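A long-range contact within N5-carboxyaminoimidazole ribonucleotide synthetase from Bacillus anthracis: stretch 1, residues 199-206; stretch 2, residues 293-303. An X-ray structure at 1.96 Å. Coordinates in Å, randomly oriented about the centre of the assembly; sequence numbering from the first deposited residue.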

# COMPACT_ATOMS: atom_id res chain seq x y z
N VAL A 199 -11.74 -11.35 14.23
CA VAL A 199 -12.25 -11.21 12.87
C VAL A 199 -12.54 -9.72 12.64
O VAL A 199 -13.17 -9.06 13.50
CB VAL A 199 -13.57 -12.02 12.66
CG1 VAL A 199 -14.23 -11.67 11.32
CG2 VAL A 199 -13.32 -13.52 12.74
N ILE A 200 -12.05 -9.19 11.52
CA ILE A 200 -12.34 -7.82 11.12
C ILE A 200 -13.50 -7.91 10.13
O ILE A 200 -13.42 -8.64 9.14
CB ILE A 200 -11.13 -7.14 10.40
CG1 ILE A 200 -9.83 -7.23 11.21
CG2 ILE A 200 -11.47 -5.66 10.04
CD1 ILE A 200 -9.79 -6.40 12.48
N VAL A 201 -14.58 -7.19 10.42
CA VAL A 201 -15.70 -7.10 9.49
C VAL A 201 -15.88 -5.65 9.00
O VAL A 201 -15.67 -4.68 9.76
CB VAL A 201 -17.02 -7.74 10.06
CG1 VAL A 201 -17.31 -7.23 11.47
CG2 VAL A 201 -18.20 -7.51 9.13
N ILE A 202 -16.23 -5.51 7.73
CA ILE A 202 -16.40 -4.21 7.10
C ILE A 202 -17.82 -4.10 6.58
O ILE A 202 -18.29 -5.02 5.92
CB ILE A 202 -15.48 -4.04 5.87
CG1 ILE A 202 -14.04 -4.47 6.17
CG2 ILE A 202 -15.58 -2.58 5.29
CD1 ILE A 202 -13.32 -3.64 7.26
N ARG A 203 -18.48 -2.98 6.86
CA ARG A 203 -19.82 -2.74 6.32
C ARG A 203 -19.89 -1.32 5.79
O ARG A 203 -19.61 -0.37 6.52
CB ARG A 203 -20.91 -2.98 7.37
CG ARG A 203 -22.32 -2.94 6.79
CD ARG A 203 -23.36 -3.57 7.73
NE ARG A 203 -24.73 -3.35 7.23
CZ ARG A 203 -25.44 -2.24 7.41
NH1 ARG A 203 -24.95 -1.21 8.07
NH2 ARG A 203 -26.67 -2.15 6.91
N SER A 204 -20.23 -1.18 4.52
CA SER A 204 -20.27 0.15 3.90
C SER A 204 -21.54 0.92 4.25
O SER A 204 -22.50 0.36 4.77
CB SER A 204 -20.10 0.05 2.37
OG SER A 204 -21.33 -0.27 1.73
N VAL A 205 -21.53 2.22 3.93
CA VAL A 205 -22.67 3.11 4.12
C VAL A 205 -23.94 2.48 3.50
O VAL A 205 -25.01 2.51 4.11
CB VAL A 205 -22.39 4.51 3.49
CG1 VAL A 205 -23.65 5.37 3.43
CG2 VAL A 205 -21.33 5.24 4.27
N SER A 206 -23.80 1.88 2.31
CA SER A 206 -24.94 1.28 1.63
C SER A 206 -25.29 -0.15 2.10
O SER A 206 -26.24 -0.75 1.59
CB SER A 206 -24.74 1.30 0.11
OG SER A 206 -23.64 0.47 -0.28
N SER A 293 -6.40 -4.17 2.17
CA SER A 293 -6.11 -4.02 3.60
C SER A 293 -7.33 -3.54 4.38
O SER A 293 -8.25 -2.94 3.81
CB SER A 293 -4.95 -3.06 3.82
OG SER A 293 -5.39 -1.72 3.79
N GLN A 294 -7.35 -3.78 5.69
CA GLN A 294 -8.41 -3.21 6.53
C GLN A 294 -8.54 -1.70 6.36
O GLN A 294 -9.64 -1.13 6.50
CB GLN A 294 -8.20 -3.59 8.00
CG GLN A 294 -6.98 -2.97 8.65
CD GLN A 294 -6.87 -3.28 10.14
OE1 GLN A 294 -7.87 -3.58 10.81
NE2 GLN A 294 -5.66 -3.16 10.69
N PHE A 295 -7.40 -1.05 6.05
CA PHE A 295 -7.36 0.40 5.84
C PHE A 295 -8.00 0.85 4.53
O PHE A 295 -8.82 1.79 4.52
CB PHE A 295 -5.91 0.93 6.00
CG PHE A 295 -5.32 0.64 7.35
CD1 PHE A 295 -4.42 -0.41 7.53
CD2 PHE A 295 -5.74 1.37 8.45
CE1 PHE A 295 -3.92 -0.69 8.81
CE2 PHE A 295 -5.27 1.10 9.73
CZ PHE A 295 -4.35 0.07 9.91
N GLY A 296 -7.61 0.20 3.43
CA GLY A 296 -8.29 0.42 2.15
C GLY A 296 -9.79 0.13 2.25
O GLY A 296 -10.61 0.84 1.64
N GLN A 297 -10.14 -0.90 3.01
CA GLN A 297 -11.56 -1.25 3.24
C GLN A 297 -12.30 -0.18 4.01
O GLN A 297 -13.42 0.18 3.65
CB GLN A 297 -11.71 -2.61 3.95
CG GLN A 297 -11.35 -3.81 3.10
CD GLN A 297 -12.35 -4.08 1.97
OE1 GLN A 297 -12.64 -3.20 1.15
NE2 GLN A 297 -12.86 -5.30 1.91
N HIS A 298 -11.68 0.33 5.07
CA HIS A 298 -12.31 1.34 5.92
C HIS A 298 -12.61 2.62 5.12
O HIS A 298 -13.71 3.19 5.23
CB HIS A 298 -11.42 1.67 7.13
CG HIS A 298 -12.04 2.66 8.07
ND1 HIS A 298 -12.97 2.31 9.02
CD2 HIS A 298 -11.86 4.00 8.20
CE1 HIS A 298 -13.34 3.39 9.70
NE2 HIS A 298 -12.69 4.43 9.20
N ILE A 299 -11.64 3.05 4.31
CA ILE A 299 -11.85 4.22 3.44
C ILE A 299 -13.03 4.00 2.47
O ILE A 299 -13.92 4.86 2.37
CB ILE A 299 -10.56 4.63 2.68
CG1 ILE A 299 -9.45 5.08 3.65
CG2 ILE A 299 -10.85 5.74 1.66
CD1 ILE A 299 -9.88 6.16 4.67
N ARG A 300 -13.03 2.86 1.78
CA ARG A 300 -14.12 2.52 0.84
C ARG A 300 -15.47 2.49 1.54
O ARG A 300 -16.45 2.97 0.99
CB ARG A 300 -13.89 1.17 0.16
CG ARG A 300 -12.71 1.15 -0.78
CD ARG A 300 -12.28 -0.30 -1.12
NE ARG A 300 -11.38 -0.34 -2.27
CZ ARG A 300 -10.07 -0.10 -2.23
NH1 ARG A 300 -9.46 0.21 -1.10
NH2 ARG A 300 -9.35 -0.15 -3.36
N ALA A 301 -15.51 1.92 2.75
CA ALA A 301 -16.74 1.79 3.52
C ALA A 301 -17.37 3.14 3.88
O ALA A 301 -18.59 3.32 3.71
CB ALA A 301 -16.50 0.96 4.82
N ILE A 302 -16.57 4.06 4.38
CA ILE A 302 -17.10 5.36 4.80
C ILE A 302 -17.42 6.27 3.61
O ILE A 302 -18.30 7.13 3.70
CB ILE A 302 -16.20 6.07 5.84
CG1 ILE A 302 -14.86 6.48 5.21
CG2 ILE A 302 -16.03 5.20 7.12
CD1 ILE A 302 -14.02 7.42 6.06
N CYS A 303 -16.68 6.10 2.52
CA CYS A 303 -16.90 6.89 1.31
C CYS A 303 -17.98 6.27 0.42
O CYS A 303 -18.37 6.86 -0.59
CB CYS A 303 -15.60 7.05 0.50
SG CYS A 303 -14.31 8.04 1.30

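Strand 199-203 lies along the helix that begins at Gln294, the two running in nearly the same direction (25° between their N-to-C axes, 8.3 Å at closest approach). The backbones converge toward their C-terminal ends: CA-CA separation falls from 7.6 Å for Ile200-Gln294 to 6.9 Å for Ile202-Gln297 and 3.9 Å for Ser204-Ala301. Strand alternation sets the pattern of contact, with Ile200 and Ile202 directed toward the helix while Val199 and Val201 stay out of its reach.

Apolar packing centres on Ile202. Its CG1 rests 3.7 Å from Gln297 CB, and its CG2 lies 3.7 Å from Ala301 CB, so one branched side chain spans a full helical turn. The small methyl of Ala301 goes with the close approach of the chains here; its CB also sits 3.8 Å from the backbone O of Arg203, whose CA-to-CB bond points away from the helix. Farther back, Ile200 CD1 meets Gln294 OE1 at 3.8 Å, a van der Waals contact; the amides of Gln294 and Gln297 find their hydrogen bonds elsewhere in the structure.

Polar bonding across the stretches is a single backbone hydrogen bond, Val205 N to Ala301 O (3.1 Å, 153°), made just past the strand. The same carbonyl receives a CA-H...O contact from Ser204 CA at 3.6 Å. Beside it, Val205 CG2 packs 3.6 Å from Ile302 O, while the Ile302 side chain points away.

Just before the helix, Ser293 caps its N-terminus: its OG accepts from Gly296 N (3.0 Å, nearly linear) and, weakly, from Phe295 N (3.1 Å, 120°), occupying amides that lack a preceding turn. Within the helix, Arg300 NH1 folds back to donate to Gly296 O at 3.0 Å.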